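Local coordinates for insecticidal crystal protein Cry7Cal (Bacillus thuringiensis, PDB 5ZI1) that is the toxic core of a three-domain delta-endotoxin active against locusts, probably binding receptors in the insect gut and forming membrane pores, at residues D353-Y358 with L412-L417; Y358-A363 with F394-P399; L375-G380 with S405-D410. All blocks are in the same frame, centred on the assembly; numbering follows the deposited sequence.

Contact 1. Residues D353-Y358 with L412-L417; sequences DIYQTY and LPIELL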
loop_
_atom_site.group_PDB
_atom_site.type_symbol
_atom_site.label_atom_id
_atom_site.label_comp_id
_atom_site.label_asym_id
_atom_site.label_seq_id
_atom_site.Cartn_x
_atom_site.Cartn_y
_atom_site.Cartn_z
ATOM N N ASP A 353 2.906 -17.186 -5.056
ATOM C CA ASP A 353 2.835 -15.777 -5.412
ATOM C C ASP A 353 2.792 -15.708 -6.926
ATOM O O ASP A 353 3.792 -15.986 -7.588
ATOM C CB ASP A 353 4.026 -14.984 -4.889
ATOM C CG ASP A 353 3.849 -14.538 -3.478
ATOM O OD1 ASP A 353 2.747 -14.752 -2.901
ATOM O OD2 ASP A 353 4.830 -13.971 -2.957
ATOM N N ILE A 354 1.637 -15.339 -7.470
ATOM C CA ILE A 354 1.545 -14.970 -8.876
ATOM C C ILE A 354 2.048 -13.539 -8.994
ATOM O O ILE A 354 1.367 -12.601 -8.580
ATOM C CB ILE A 354 0.117 -15.095 -9.405
ATOM C CG1 ILE A 354 -0.426 -16.495 -9.110
ATOM C CG2 ILE A 354 0.075 -14.699 -10.917
ATOM C CD1 ILE A 354 0.412 -17.628 -9.732
ATOM N N TYR A 355 3.244 -13.376 -9.556
ATOM C CA TYR A 355 3.909 -12.095 -9.706
ATOM C C TYR A 355 3.720 -11.463 -11.082
ATOM O O TYR A 355 4.183 -10.335 -11.293
ATOM C CB TYR A 355 5.407 -12.267 -9.429
ATOM C CG TYR A 355 6.095 -13.244 -10.377
ATOM C CD1 TYR A 355 6.562 -12.824 -11.619
ATOM C CD2 TYR A 355 6.276 -14.585 -10.029
ATOM C CE1 TYR A 355 7.181 -13.700 -12.495
ATOM C CE2 TYR A 355 6.906 -15.470 -10.899
ATOM C CZ TYR A 355 7.351 -15.015 -12.136
ATOM O OH TYR A 355 7.983 -15.863 -13.009
ATOM N N GLN A 356 3.067 -12.148 -12.022
ATOM C CA GLN A 356 2.903 -11.598 -13.364
ATOM C C GLN A 356 1.766 -12.307 -14.075
ATOM O O GLN A 356 1.544 -13.501 -13.868
ATOM C CB GLN A 356 4.190 -11.739 -14.181
ATOM C CG GLN A 356 4.126 -11.076 -15.524
ATOM C CD GLN A 356 5.386 -11.273 -16.334
ATOM O OE1 GLN A 356 6.080 -10.303 -16.646
ATOM N NE2 GLN A 356 5.684 -12.525 -16.695
ATOM N N THR A 357 1.053 -11.566 -14.923
ATOM C CA THR A 357 0.044 -12.146 -15.804
ATOM C C THR A 357 0.252 -11.638 -17.221
ATOM O O THR A 357 0.846 -10.580 -17.449
ATOM C CB THR A 357 -1.394 -11.827 -15.355
ATOM O OG1 THR A 357 -1.608 -10.410 -15.397
ATOM C CG2 THR A 357 -1.645 -12.329 -13.928
ATOM N N TYR A 358 -0.233 -12.431 -18.181
ATOM C CA TYR A 358 -0.234 -12.097 -19.600
ATOM C C TYR A 358 -1.624 -12.404 -20.117
ATOM O O TYR A 358 -2.191 -13.453 -19.786
ATOM C CB TYR A 358 0.831 -12.890 -20.370
ATOM C CG TYR A 358 0.735 -12.810 -21.896
ATOM C CD1 TYR A 358 1.188 -11.689 -22.593
ATOM C CD2 TYR A 358 0.190 -13.857 -22.630
ATOM C CE1 TYR A 358 1.092 -11.605 -23.960
ATOM C CE2 TYR A 358 0.100 -13.791 -24.021
ATOM C CZ TYR A 358 0.555 -12.667 -24.675
ATOM O OH TYR A 358 0.469 -12.608 -26.045
ATOM N N LEU A 412 2.856 -2.946 -13.151
ATOM C CA LEU A 412 3.478 -3.294 -11.875
ATOM C C LEU A 412 4.777 -4.026 -12.184
ATOM O O LEU A 412 4.808 -5.260 -12.251
ATOM C CB LEU A 412 2.552 -4.157 -11.025
ATOM C CG LEU A 412 1.223 -3.567 -10.562
ATOM C CD1 LEU A 412 0.385 -4.673 -9.970
ATOM C CD2 LEU A 412 1.423 -2.404 -9.548
ATOM N N PRO A 413 5.869 -3.297 -12.370
ATOM C CA PRO A 413 7.087 -3.918 -12.894
ATOM C C PRO A 413 7.740 -4.879 -11.920
ATOM O O PRO A 413 7.603 -4.781 -10.698
ATOM C CB PRO A 413 7.999 -2.721 -13.187
ATOM C CG PRO A 413 7.464 -1.625 -12.331
ATOM C CD PRO A 413 5.986 -1.837 -12.287
ATOM N N ILE A 414 8.437 -5.850 -12.498
ATOM C CA ILE A 414 9.221 -6.815 -11.752
ATOM C C ILE A 414 10.653 -6.732 -12.255
ATOM O O ILE A 414 10.961 -6.049 -13.229
ATOM C CB ILE A 414 8.676 -8.242 -11.893
ATOM C CG1 ILE A 414 8.821 -8.713 -13.349
ATOM C CG2 ILE A 414 7.238 -8.299 -11.427
ATOM C CD1 ILE A 414 8.211 -10.045 -13.600
ATOM N N GLU A 415 11.531 -7.451 -11.574
ATOM C CA GLU A 415 12.921 -7.525 -11.985
ATOM C C GLU A 415 13.506 -8.772 -11.347
ATOM O O GLU A 415 14.126 -8.713 -10.277
ATOM C CB GLU A 415 13.679 -6.260 -11.585
ATOM C CG GLU A 415 15.098 -6.192 -12.103
ATOM C CD GLU A 415 15.805 -4.925 -11.650
ATOM O OE1 GLU A 415 15.402 -3.817 -12.089
ATOM O OE2 GLU A 415 16.756 -5.039 -10.843
ATOM N N LEU A 416 13.263 -9.912 -11.980
ATOM C CA LEU A 416 13.637 -11.174 -11.371
ATOM C C LEU A 416 15.110 -11.479 -11.576
ATOM O O LEU A 416 15.725 -11.092 -12.575
ATOM C CB LEU A 416 12.798 -12.322 -11.917
ATOM C CG LEU A 416 11.308 -12.057 -12.058
ATOM C CD1 LEU A 416 10.649 -13.242 -12.769
ATOM C CD2 LEU A 416 10.715 -11.823 -10.670
ATOM N N LEU A 417 15.674 -12.149 -10.580
ATOM C CA LEU A 417 16.994 -12.737 -10.668
ATOM C C LEU A 417 16.941 -13.959 -11.578
ATOM O O LEU A 417 15.873 -14.393 -12.020
ATOM C CB LEU A 417 17.484 -13.138 -9.275
ATOM C CG LEU A 417 17.729 -12.033 -8.244
ATOM C CD1 LEU A 417 18.450 -12.611 -7.043
ATOM C CD2 LEU A 417 18.478 -10.830 -8.833
HETATM O O HOH W 1 3.590 -8.009 -12.665
#
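Tyr355 CG and Ile414 CG1 both sit between the backbone N and the carbonyl carbon (chi1 60° for Tyr355, 65° for Ile414), and this turns the tyrosine ring and the isoleucine's CG1-CD1 arm towards each other. Ile414 CD1 comes in at the ring edge, 3.8 Å from Tyr355 CD1. Further along the same side of the ring, Leu416 CD1 approaches obliquely to 3.5 Å from Tyr355 CE1, while its CD2 lies above one face, near the rim.

Tyr355 and Gln356 both face Tyr379 of the neighbouring strand, a classic beta bulge in one of the antiparallel sheets of domain II. Consistent with the bulge, two consecutive side chains of strand 352-365 start towards the same loop. Gln356, extended, brings OE1 to 3.7 Å from Ile414 CD1, but its polar partner is Ser409 OG.

The backbones meet through a water, which donates to Tyr355 O at 2.8 Å and to Leu412 O at 3.0 Å. On the far side of this loop, Pro413 and Glu415 pack on Phe15 of helix 13-26.

Contact 2. Residues Y358-A363 with F394-P399; sequences YSIAAA and FSNNIP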
loop_
_atom_site.group_PDB
_atom_site.type_symbol
_atom_site.label_atom_id
_atom_site.label_comp_id
_atom_site.label_asym_id
_atom_site.label_seq_id
_atom_site.Cartn_x
_atom_site.Cartn_y
_atom_site.Cartn_z
ATOM N N TYR A 358 -0.233 -12.431 -18.181
ATOM C CA TYR A 358 -0.234 -12.097 -19.600
ATOM C C TYR A 358 -1.624 -12.404 -20.117
ATOM O O TYR A 358 -2.191 -13.453 -19.786
ATOM C CB TYR A 358 0.831 -12.890 -20.370
ATOM C CG TYR A 358 0.735 -12.810 -21.896
ATOM C CD1 TYR A 358 1.188 -11.689 -22.593
ATOM C CD2 TYR A 358 0.190 -13.857 -22.630
ATOM C CE1 TYR A 358 1.092 -11.605 -23.960
ATOM C CE2 TYR A 358 0.100 -13.791 -24.021
ATOM C CZ TYR A 358 0.555 -12.667 -24.675
ATOM O OH TYR A 358 0.469 -12.608 -26.045
ATOM N N SER A 359 -2.197 -11.482 -20.895
ATOM C CA SER A 359 -3.554 -11.685 -21.384
ATOM C C SER A 359 -3.684 -11.238 -22.837
ATOM O O SER A 359 -2.925 -10.392 -23.316
ATOM C CB SER A 359 -4.577 -10.935 -20.518
ATOM O OG SER A 359 -4.405 -9.529 -20.627
ATOM N N ILE A 360 -4.655 -11.826 -23.533
ATOM C CA ILE A 360 -5.100 -11.348 -24.843
ATOM C C ILE A 360 -6.508 -10.808 -24.666
ATOM O O ILE A 360 -7.395 -11.524 -24.190
ATOM C CB ILE A 360 -5.095 -12.444 -25.933
ATOM C CG1 ILE A 360 -3.732 -13.120 -26.077
ATOM C CG2 ILE A 360 -5.485 -11.834 -27.318
ATOM C CD1 ILE A 360 -2.695 -12.246 -26.738
ATOM N N ALA A 361 -6.718 -9.560 -25.065
ATOM C CA ALA A 361 -8.046 -8.964 -25.065
ATOM C C ALA A 361 -8.532 -8.824 -26.504
ATOM O O ALA A 361 -7.743 -8.540 -27.412
ATOM C CB ALA A 361 -8.046 -7.594 -24.360
ATOM N N ALA A 362 -9.831 -9.038 -26.700
ATOM C CA ALA A 362 -10.467 -8.897 -28.000
ATOM C C ALA A 362 -11.896 -8.424 -27.777
ATOM O O ALA A 362 -12.417 -8.454 -26.652
ATOM C CB ALA A 362 -10.444 -10.218 -28.785
ATOM N N ALA A 363 -12.524 -7.989 -28.869
ATOM C CA ALA A 363 -13.922 -7.575 -28.870
ATOM C C ALA A 363 -14.468 -7.662 -30.290
ATOM O O ALA A 363 -13.725 -7.589 -31.265
ATOM C CB ALA A 363 -14.097 -6.147 -28.345
ATOM N N PHE A 394 -8.156 -20.255 -25.439
ATOM C CA PHE A 394 -9.425 -20.614 -26.040
ATOM C C PHE A 394 -9.493 -20.100 -27.469
ATOM O O PHE A 394 -8.715 -19.239 -27.884
ATOM C CB PHE A 394 -10.582 -20.051 -25.225
ATOM C CG PHE A 394 -10.706 -20.647 -23.863
ATOM C CD1 PHE A 394 -10.394 -21.978 -23.651
ATOM C CD2 PHE A 394 -11.126 -19.874 -22.789
ATOM C CE1 PHE A 394 -10.501 -22.533 -22.389
ATOM C CE2 PHE A 394 -11.247 -20.419 -21.531
ATOM C CZ PHE A 394 -10.933 -21.754 -21.329
ATOM N N SER A 395 -10.479 -20.609 -28.203
ATOM C CA SER A 395 -10.554 -20.345 -29.631
ATOM C C SER A 395 -10.604 -18.851 -29.890
ATOM O O SER A 395 -11.184 -18.088 -29.117
ATOM C CB SER A 395 -11.781 -21.000 -30.251
ATOM O OG SER A 395 -12.812 -20.037 -30.377
ATOM N N ASN A 396 -9.970 -18.439 -30.978
ATOM C CA ASN A 396 -9.903 -17.040 -31.363
ATOM C C ASN A 396 -9.260 -16.940 -32.741
ATOM O O ASN A 396 -8.068 -17.222 -32.900
ATOM C CB ASN A 396 -9.121 -16.233 -30.314
ATOM C CG ASN A 396 -8.856 -14.821 -30.747
ATOM O OD1 ASN A 396 -9.544 -14.282 -31.623
ATOM N ND2 ASN A 396 -7.850 -14.201 -30.142
ATOM N N ASN A 397 -10.042 -16.562 -33.745
ATOM C CA ASN A 397 -9.508 -16.358 -35.083
ATOM C C ASN A 397 -9.537 -14.891 -35.482
ATOM O O ASN A 397 -9.473 -14.579 -36.681
ATOM C CB ASN A 397 -10.250 -17.221 -36.116
ATOM C CG ASN A 397 -11.701 -16.791 -36.336
ATOM O OD1 ASN A 397 -12.152 -15.718 -35.896
ATOM N ND2 ASN A 397 -12.439 -17.632 -37.043
ATOM N N ILE A 398 -9.668 -13.989 -34.506
ATOM C CA ILE A 398 -9.535 -12.561 -34.814
ATOM C C ILE A 398 -8.079 -12.273 -35.154
ATOM O O ILE A 398 -7.181 -12.758 -34.444
ATOM C CB ILE A 398 -10.001 -11.704 -33.634
ATOM C CG1 ILE A 398 -11.420 -12.068 -33.223
ATOM C CG2 ILE A 398 -9.975 -10.237 -34.001
ATOM C CD1 ILE A 398 -11.742 -11.660 -31.804
ATOM N N PRO A 399 -7.794 -11.541 -36.235
ATOM C CA PRO A 399 -6.400 -11.223 -36.563
ATOM C C PRO A 399 -5.699 -10.574 -35.379
ATOM O O PRO A 399 -6.282 -9.759 -34.655
ATOM C CB PRO A 399 -6.521 -10.256 -37.746
ATOM C CG PRO A 399 -7.852 -10.522 -38.336
ATOM C CD PRO A 399 -8.740 -10.976 -37.212
#
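Ala362 and Ile398 mark the closest approach of two backbones of different character, their CA atoms 7.8 Å apart. Residues 358-363 are regular, extended strand, whereas 394-399 follow an irregular path, and no hydrogen bond joins the two. The strand's alternation decides who takes part: Ile360 and Ala362 start their side chains towards the loop, and Ala361 and Ala363 start theirs away from it.

The main touch is methyl to methyl, with Ala362 CB 3.6 Å from Ile398 CD1. Ile398 has a long reach because CD1 is carried nearly anti to CA (chi2 158°), so the end of the side chain meets the short alanine. Beside this pair, Asn396 brings its amide nitrogen near the branch methyl of Ile360, a loose approach of 4.4 Å from Asn396 ND2 to Ile360 CG2.

The other end of that amide shapes the loop. Asn396 OD1 accepts from Ile398 N at 2.9 Å with an N-H...O angle of 153°, the defining bond of an Asx turn; the donor sits 39° above the carbonyl plane. The turn ties Asn396 to the residue that packs on Ala362 and also limits how the amide can rotate.

In the fold, this loop carries the chain from strand 387-393, at one edge of a four-stranded Greek-key sheet of domain II, to strand 404-407 at the other. Loops of domain II are commonly implicated in receptor recognition in Cry toxins. Phe312, on a strand of a second antiparallel sheet, touches both Asn396 and Ile398, and Asn397 OD1 accepts a hydrogen bond from Arg311 N.

Contact 3. Residues L375-G380 with S405-D410; sequences LLRLYG and STYSSD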
loop_
_atom_site.group_PDB
_atom_site.type_symbol
_atom_site.label_atom_id
_atom_site.label_comp_id
_atom_site.label_asym_id
_atom_site.label_seq_id
_atom_site.Cartn_x
_atom_site.Cartn_y
_atom_site.Cartn_z
ATOM N N LEU A 375 -7.279 -15.692 -23.725
ATOM C CA LEU A 375 -6.055 -16.236 -23.159
ATOM C C LEU A 375 -5.636 -15.436 -21.927
ATOM O O LEU A 375 -5.645 -14.197 -21.946
ATOM C CB LEU A 375 -4.954 -16.253 -24.219
ATOM C CG LEU A 375 -3.588 -16.782 -23.779
ATOM C CD1 LEU A 375 -2.876 -17.370 -24.996
ATOM C CD2 LEU A 375 -2.690 -15.722 -23.138
ATOM N N LEU A 376 -5.282 -16.159 -20.863
ATOM C CA LEU A 376 -4.761 -15.595 -19.620
ATOM C C LEU A 376 -3.713 -16.559 -19.085
ATOM O O LEU A 376 -4.020 -17.721 -18.819
ATOM C CB LEU A 376 -5.875 -15.390 -18.591
ATOM C CG LEU A 376 -5.530 -14.793 -17.211
ATOM C CD1 LEU A 376 -5.141 -13.334 -17.336
ATOM C CD2 LEU A 376 -6.708 -14.944 -16.275
ATOM N N ARG A 377 -2.481 -16.086 -18.939
ATOM C CA ARG A 377 -1.356 -16.880 -18.459
ATOM C C ARG A 377 -0.841 -16.280 -17.151
ATOM O O ARG A 377 -0.579 -15.074 -17.080
ATOM C CB ARG A 377 -0.256 -16.904 -19.527
ATOM C CG ARG A 377 0.990 -17.701 -19.214
ATOM C CD ARG A 377 2.081 -17.360 -20.215
ATOM N NE ARG A 377 1.596 -17.520 -21.578
ATOM C CZ ARG A 377 1.897 -16.709 -22.591
ATOM N NH1 ARG A 377 1.401 -16.961 -23.793
ATOM N NH2 ARG A 377 2.684 -15.654 -22.411
ATOM N N LEU A 378 -0.695 -17.116 -16.128
ATOM C CA LEU A 378 -0.193 -16.688 -14.830
ATOM C C LEU A 378 1.224 -17.196 -14.614
ATOM O O LEU A 378 1.540 -18.342 -14.950
ATOM C CB LEU A 378 -1.076 -17.190 -13.682
ATOM C CG LEU A 378 -2.591 -16.983 -13.674
ATOM C CD1 LEU A 378 -3.101 -17.116 -12.247
ATOM C CD2 LEU A 378 -2.965 -15.656 -14.261
ATOM N N TYR A 379 2.065 -16.341 -14.038
ATOM C CA TYR A 379 3.429 -16.679 -13.649
ATOM C C TYR A 379 3.523 -16.684 -12.126
ATOM O O TYR A 379 3.237 -15.662 -11.479
ATOM C CB TYR A 379 4.432 -15.681 -14.218
ATOM C CG TYR A 379 4.470 -15.554 -15.723
ATOM C CD1 TYR A 379 3.456 -14.889 -16.414
ATOM C CD2 TYR A 379 5.546 -16.045 -16.453
ATOM C CE1 TYR A 379 3.499 -14.744 -17.792
ATOM C CE2 TYR A 379 5.599 -15.906 -17.845
ATOM C CZ TYR A 379 4.573 -15.256 -18.508
ATOM O OH TYR A 379 4.616 -15.110 -19.889
ATOM N N GLY A 380 3.970 -17.809 -11.561
ATOM C CA GLY A 380 3.962 -17.989 -10.127
ATOM C C GLY A 380 5.293 -18.480 -9.592
ATOM O O GLY A 380 6.146 -18.974 -10.326
ATOM N N SER A 405 -2.640 -7.485 -26.516
ATOM C CA SER A 405 -1.935 -8.281 -25.531
ATOM C C SER A 405 -1.392 -7.357 -24.445
ATOM O O SER A 405 -1.032 -6.207 -24.711
ATOM C CB SER A 405 -0.806 -9.073 -26.182
ATOM O OG SER A 405 0.124 -8.182 -26.753
ATOM N N THR A 406 -1.341 -7.870 -23.217
ATOM C CA THR A 406 -0.928 -7.073 -22.064
ATOM C C THR A 406 -0.121 -7.938 -21.109
ATOM O O THR A 406 -0.469 -9.103 -20.883
ATOM C CB THR A 406 -2.136 -6.490 -21.322
ATOM O OG1 THR A 406 -2.988 -5.834 -22.266
ATOM C CG2 THR A 406 -1.703 -5.490 -20.197
ATOM N N TYR A 407 0.969 -7.360 -20.581
ATOM C CA TYR A 407 1.712 -7.901 -19.445
ATOM C C TYR A 407 1.417 -7.073 -18.194
ATOM O O TYR A 407 1.565 -5.847 -18.199
ATOM C CB TYR A 407 3.216 -7.898 -19.725
ATOM C CG TYR A 407 3.733 -9.186 -20.344
ATOM C CD1 TYR A 407 4.012 -10.289 -19.553
ATOM C CD2 TYR A 407 3.926 -9.300 -21.720
ATOM C CE1 TYR A 407 4.473 -11.473 -20.101
ATOM C CE2 TYR A 407 4.390 -10.472 -22.278
ATOM C CZ TYR A 407 4.661 -11.562 -21.465
ATOM O OH TYR A 407 5.120 -12.748 -22.005
ATOM N N SER A 408 1.007 -7.745 -17.120
ATOM C CA SER A 408 0.791 -7.055 -15.851
ATOM C C SER A 408 2.023 -6.262 -15.437
ATOM O O SER A 408 1.914 -5.141 -14.916
ATOM C CB SER A 408 0.429 -8.066 -14.766
ATOM O OG SER A 408 1.540 -8.885 -14.470
ATOM N N SER A 409 3.205 -6.835 -15.664
ATOM C CA SER A 409 4.458 -6.211 -15.280
ATOM C C SER A 409 4.712 -4.909 -16.003
ATOM O O SER A 409 5.719 -4.258 -15.715
ATOM C CB SER A 409 5.621 -7.162 -15.540
ATOM O OG SER A 409 5.652 -7.557 -16.911
ATOM N N ASP A 410 3.859 -4.521 -16.948
ATOM C CA ASP A 410 4.008 -3.203 -17.547
ATOM C C ASP A 410 3.326 -2.107 -16.738
ATOM O O ASP A 410 3.637 -0.931 -16.944
ATOM C CB ASP A 410 3.475 -3.207 -18.971
ATOM C CG ASP A 410 4.485 -3.763 -19.946
ATOM O OD1 ASP A 410 5.602 -3.200 -20.021
ATOM O OD2 ASP A 410 4.182 -4.788 -20.594
#
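Tyr407 contributes most of the buried surface here, Tyr379 less and Arg377 least, and the three meet at their polar ends. The backbones stay well apart, 9.5 Å between the CA atoms of Arg377 and Tyr407, because strand 352-365 runs between strands 369-382 and 404-407 in an antiparallel sheet of domain II. The side chains reach across that middle strand. Tyr407 does not start straight at its partners; its chi1 of -92°, well off a staggered value, is part of what carries the hydroxyl over to the other strand.

There Tyr407 OH donates to Tyr379 OH at 3.2 Å. The two tyrosine side chains cross at about a right angle, with the Tyr379 hydroxyl lying at the edge of the Tyr407 ring, near its plane. Apart from the hydroxyls the rings barely touch: Tyr407 CE1 is 4.1 Å from Tyr379 CZ.

Arg377, two residues before Tyr379 and on the same face of the strand, bends at chi3 and brings NH2 to Tyr379 OH at 3.2 Å. That bond is fairly straight (159°) and lies close to the guanidinium plane. Tyr407 OH is also at the guanidinium edge, but 3.8 Å from Arg377 NH2. Tyr358, on the intervening strand, lies nearer the sheet and meets the Tyr407 ring with the planes at about 45°.

Tyr379 OH thus accepts from two donors, one of them charged. The guanidinium would be expected to polarise this hydroxyl and perhaps make it somewhat more acidic, while the bond from Tyr407 links two non-adjacent strands at the surface of the sheet.

Overall arrangement
All three contacts involve one Greek-key antiparallel sheet of domain II, ordered 387-393, 369-382, 352-365, 404-407: contacts 1 and 2 set a loop against strand 352-365, and contact 3 joins its two neighbours. Contacts 1 and 2 share Tyr358, yet their centres are about 22 Å apart. The centre of contact 3 is about 9 Å from that of contact 1 and about 13 Å from that of contact 2. Contacts 2 and 3 nest inside the loop closed by contact 1, and their own segments alternate along the chain. Contact 1 lies near the N-terminal helical domain, its centre about 17 Å from that of the chain, and contact 2 farther out, at about 32 Å.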